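Local coordinates for protein fiber (Human adenovirus 35, PDB 2QLK) that forms the trimeric head (knob) of the viral fibre, the domain that binds the host receptor CD46 and so attaches the virus to its host cell, at residues I21-T26 and T48-K53. Residues are numbered along the deposited sequence; the frame is centred on the assembly and turned at random.
Sequences INTLWT and TLVLVK
Leu24 and Leu51 exchange two backbone hydrogen bonds, Leu24 N to Leu51 O and Leu51 N to Leu24 O, both 2.8 Å. They form the central hydrogen-bonded pair of a short antiparallel ladder. Thr23 with Val52 and Trp25 with Val50 are the non-hydrogen-bonded pairs that flank it. At one end a side chain of segment 21-26 takes over a backbone role. Thr26 N donates to Leu49 O, but the return bond, from Leu49 N, goes to Thr26 OG1 at 3.1 Å and is nearly straight (166°). The hydroxyl reaches it because OG1 sits between the backbone N and the carbonyl carbon (chi1 54°). Thr26 OG1 is also weakly hydrogen-bonded to Leu47 O. At the other end Lys53 N donates to Asn22 O at 2.9 Å. The Asn22 amide appears to return the bond, with ND2 2.5 Å from Lys53 O. That oxygen lies in the amide plane, but Asn22 is poorly ordered and the very short distance is doubtful.

Packing differs on the two faces. On one, Trp25 and Val50 lie side by side. Val50 CG2 meets the edge of the indole, 4.0 Å from CE3, near the ring plane. Val52 and Thr23 share this face. Thr23 OG1 is buried there without a hydrogen-bonding partner in the model. A second subunit packs against this side, with its Ile208 on Trp25 and its Leu57 on Val50. On the other face the side chains of Leu24 and Leu51 come no nearer each other than CB to CB, 4.4 Å. Phe123 and Leu105 also touch Leu24, and Val58 touches Leu51. The ladder joins neighbouring strands 23-25 and 45-54 in one of the two antiparallel sheets of the beta-sandwich typical of adenovirus fibre knobs, here at a subunit interface of the trimer.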
ATOM      1  N   ILE A  21       0.454   4.222  22.043  1.00110.86           N
ATOM      2  CA  ILE A  21       1.872   4.504  22.298  1.00110.13           C
ATOM      3  C   ILE A  21       2.765   3.514  21.549  1.00108.95           C
ATOM      4  O   ILE A  21       3.891   3.223  21.960  1.00108.39           O
ATOM      5  CB  ILE A  21       2.204   4.484  23.829  1.00 96.00           C
ATOM      6  CG1 ILE A  21       3.521   5.227  24.080  1.00 96.16           C
ATOM      7  CG2 ILE A  21       2.316   3.045  24.352  1.00 95.73           C
ATOM      8  CD1 ILE A  21       3.902   5.336  25.551  1.00 96.55           C
ATOM      9  N   ASN A  22       2.247   3.015  20.431  1.00 71.56           N
ATOM     10  CA  ASN A  22       2.961   2.056  19.600  1.00 69.36           C
ATOM     11  C   ASN A  22       3.343   2.731  18.290  1.00 66.81           C
ATOM     12  O   ASN A  22       3.166   2.172  17.205  1.00 67.02           O
ATOM     13  CB  ASN A  22       2.064   0.854  19.323  1.00 88.62           C
ATOM     14  CG  ASN A  22       0.785   1.238  18.613  1.00 91.28           C
ATOM     15  OD1 ASN A  22       0.018   2.073  19.097  1.00 91.99           O
ATOM     16  ND2 ASN A  22       0.544   0.627  17.456  1.00 92.15           N
ATOM     17  N   THR A  23       3.888   3.935  18.402  1.00 46.71           N
ATOM     18  CA  THR A  23       4.268   4.691  17.228  1.00 43.38           C
ATOM     19  C   THR A  23       5.585   5.463  17.376  1.00 41.69           C
ATOM     20  O   THR A  23       5.756   6.281  18.288  1.00 41.40           O
ATOM     21  CB  THR A  23       3.103   5.637  16.832  1.00 53.21           C
ATOM     22  OG1 THR A  23       3.572   6.662  15.943  1.00 51.46           O
ATOM     23  CG2 THR A  23       2.485   6.259  18.078  1.00 54.12           C
ATOM     24  N   LEU A  24       6.519   5.166  16.475  1.00 45.12           N
ATOM     25  CA  LEU A  24       7.833   5.800  16.438  1.00 42.54           C
ATOM     26  C   LEU A  24       7.878   6.700  15.187  1.00 41.11           C
ATOM     27  O   LEU A  24       7.643   6.226  14.073  1.00 42.21           O
ATOM     28  CB  LEU A  24       8.897   4.711  16.358  1.00 39.94           C
ATOM     29  CG  LEU A  24      10.370   5.031  16.543  1.00 40.49           C
ATOM     30  CD1 LEU A  24      10.614   5.689  17.911  1.00 39.90           C
ATOM     31  CD2 LEU A  24      11.151   3.723  16.429  1.00 40.20           C
ATOM     32  N   TRP A  25       8.161   7.991  15.352  1.00 37.32           N
ATOM     33  CA  TRP A  25       8.170   8.884  14.199  1.00 34.78           C
ATOM     34  C   TRP A  25       9.043  10.111  14.336  1.00 34.21           C
ATOM     35  O   TRP A  25       9.622  10.384  15.396  1.00 35.06           O
ATOM     36  CB  TRP A  25       6.735   9.332  13.876  1.00 51.73           C
ATOM     37  CG  TRP A  25       6.100  10.206  14.936  1.00 54.31           C
ATOM     38  CD1 TRP A  25       6.513  10.358  16.228  1.00 55.83           C
ATOM     39  CD2 TRP A  25       4.931  11.033  14.792  1.00 56.35           C
ATOM     40  NE1 TRP A  25       5.682  11.223  16.895  1.00 56.61           N
ATOM     41  CE2 TRP A  25       4.702  11.652  16.042  1.00 57.41           C
ATOM     42  CE3 TRP A  25       4.058  11.309  13.732  1.00 58.12           C
ATOM     43  CZ2 TRP A  25       3.633  12.534  16.264  1.00 58.18           C
ATOM     44  CZ3 TRP A  25       2.987  12.192  13.954  1.00 58.66           C
ATOM     45  CH2 TRP A  25       2.790  12.791  15.214  1.00 58.96           C
ATOM     46  N   THR A  26       9.113  10.865  13.248  1.00 32.04           N
ATOM     47  CA  THR A  26       9.905  12.069  13.206  1.00 30.14           C
ATOM     48  C   THR A  26       9.105  13.267  13.718  1.00 31.19           C
ATOM     49  O   THR A  26       9.650  14.358  13.817  1.00 31.07           O
ATOM     50  CB  THR A  26      10.364  12.400  11.764  1.00 30.47           C
ATOM     51  OG1 THR A  26       9.226  12.459  10.896  1.00 27.73           O
ATOM     52  CG2 THR A  26      11.338  11.382  11.247  1.00 30.35           C
ATOM     53  N   THR A  48       9.564  13.017   6.670  1.00 26.40           N
ATOM     54  CA  THR A  48       8.454  12.652   7.552  1.00 25.02           C
ATOM     55  C   THR A  48       8.358  11.131   7.438  1.00 26.67           C
ATOM     56  O   THR A  48       8.026  10.576   6.375  1.00 27.37           O
ATOM     57  CB  THR A  48       7.117  13.257   7.089  1.00 23.36           C
ATOM     58  OG1 THR A  48       7.198  14.688   7.139  1.00 22.66           O
ATOM     59  CG2 THR A  48       5.952  12.758   7.969  1.00 26.48           C
ATOM     60  N   LEU A  49       8.667  10.465   8.535  1.00 21.85           N
ATOM     61  CA  LEU A  49       8.623   9.031   8.592  1.00 22.68           C
ATOM     62  C   LEU A  49       7.781   8.669   9.793  1.00 24.22           C
ATOM     63  O   LEU A  49       8.033   9.168  10.888  1.00 21.95           O
ATOM     64  CB  LEU A  49      10.020   8.473   8.800  1.00 30.24           C
ATOM     65  CG  LEU A  49      10.111   6.977   9.092  1.00 33.62           C
ATOM     66  CD1 LEU A  49       9.663   6.144   7.873  1.00 35.85           C
ATOM     67  CD2 LEU A  49      11.555   6.674   9.436  1.00 31.70           C
ATOM     68  N   VAL A  50       6.778   7.824   9.580  1.00 22.69           N
ATOM     69  CA  VAL A  50       5.925   7.364  10.635  1.00 23.83           C
ATOM     70  C   VAL A  50       5.933   5.833  10.622  1.00 26.02           C
ATOM     71  O   VAL A  50       5.604   5.207   9.617  1.00 27.99           O
ATOM     72  CB  VAL A  50       4.527   7.908  10.440  1.00 23.01           C
ATOM     73  CG1 VAL A  50       3.659   7.578  11.670  1.00 23.03           C
ATOM     74  CG2 VAL A  50       4.605   9.426  10.224  1.00 20.88           C
ATOM     75  N   LEU A  51       6.343   5.242  11.740  1.00 35.05           N
ATOM     76  CA  LEU A  51       6.392   3.796  11.904  1.00 35.80           C
ATOM     77  C   LEU A  51       5.418   3.403  13.019  1.00 36.78           C
ATOM     78  O   LEU A  51       5.512   3.895  14.147  1.00 36.02           O
ATOM     79  CB  LEU A  51       7.805   3.356  12.276  1.00 26.60           C
ATOM     80  CG  LEU A  51       8.928   3.697  11.302  1.00 26.87           C
ATOM     81  CD1 LEU A  51      10.265   3.369  11.910  1.00 26.19           C
ATOM     82  CD2 LEU A  51       8.740   2.859  10.016  1.00 29.04           C
ATOM     83  N   VAL A  52       4.467   2.536  12.684  1.00 30.39           N
ATOM     84  CA  VAL A  52       3.473   2.070  13.633  1.00 32.22           C
ATOM     85  C   VAL A  52       3.582   0.558  13.847  1.00 34.43           C
ATOM     86  O   VAL A  52       3.564  -0.225  12.883  1.00 34.38           O
ATOM     87  CB  VAL A  52       2.042   2.387  13.146  1.00 34.80           C
ATOM     88  CG1 VAL A  52       1.021   1.674  14.038  1.00 34.11           C
ATOM     89  CG2 VAL A  52       1.799   3.893  13.137  1.00 34.68           C
ATOM     90  N   LYS A  53       3.699   0.165  15.113  1.00 35.17           N
ATOM     91  CA  LYS A  53       3.784  -1.234  15.489  1.00 37.87           C
ATOM     92  C   LYS A  53       2.362  -1.748  15.386  1.00 38.63           C
ATOM     93  O   LYS A  53       1.430  -1.125  15.885  1.00 39.90           O
ATOM     94  CB  LYS A  53       4.279  -1.384  16.922  1.00 55.01           C
ATOM     95  CG  LYS A  53       4.356  -2.821  17.383  1.00 58.30           C
ATOM     96  CD  LYS A  53       5.695  -3.431  17.083  1.00 58.50           C
ATOM     97  CE  LYS A  53       5.777  -4.840  17.626  1.00 59.46           C
ATOM     98  NZ  LYS A  53       7.187  -5.316  17.660  1.00 60.93           N
TER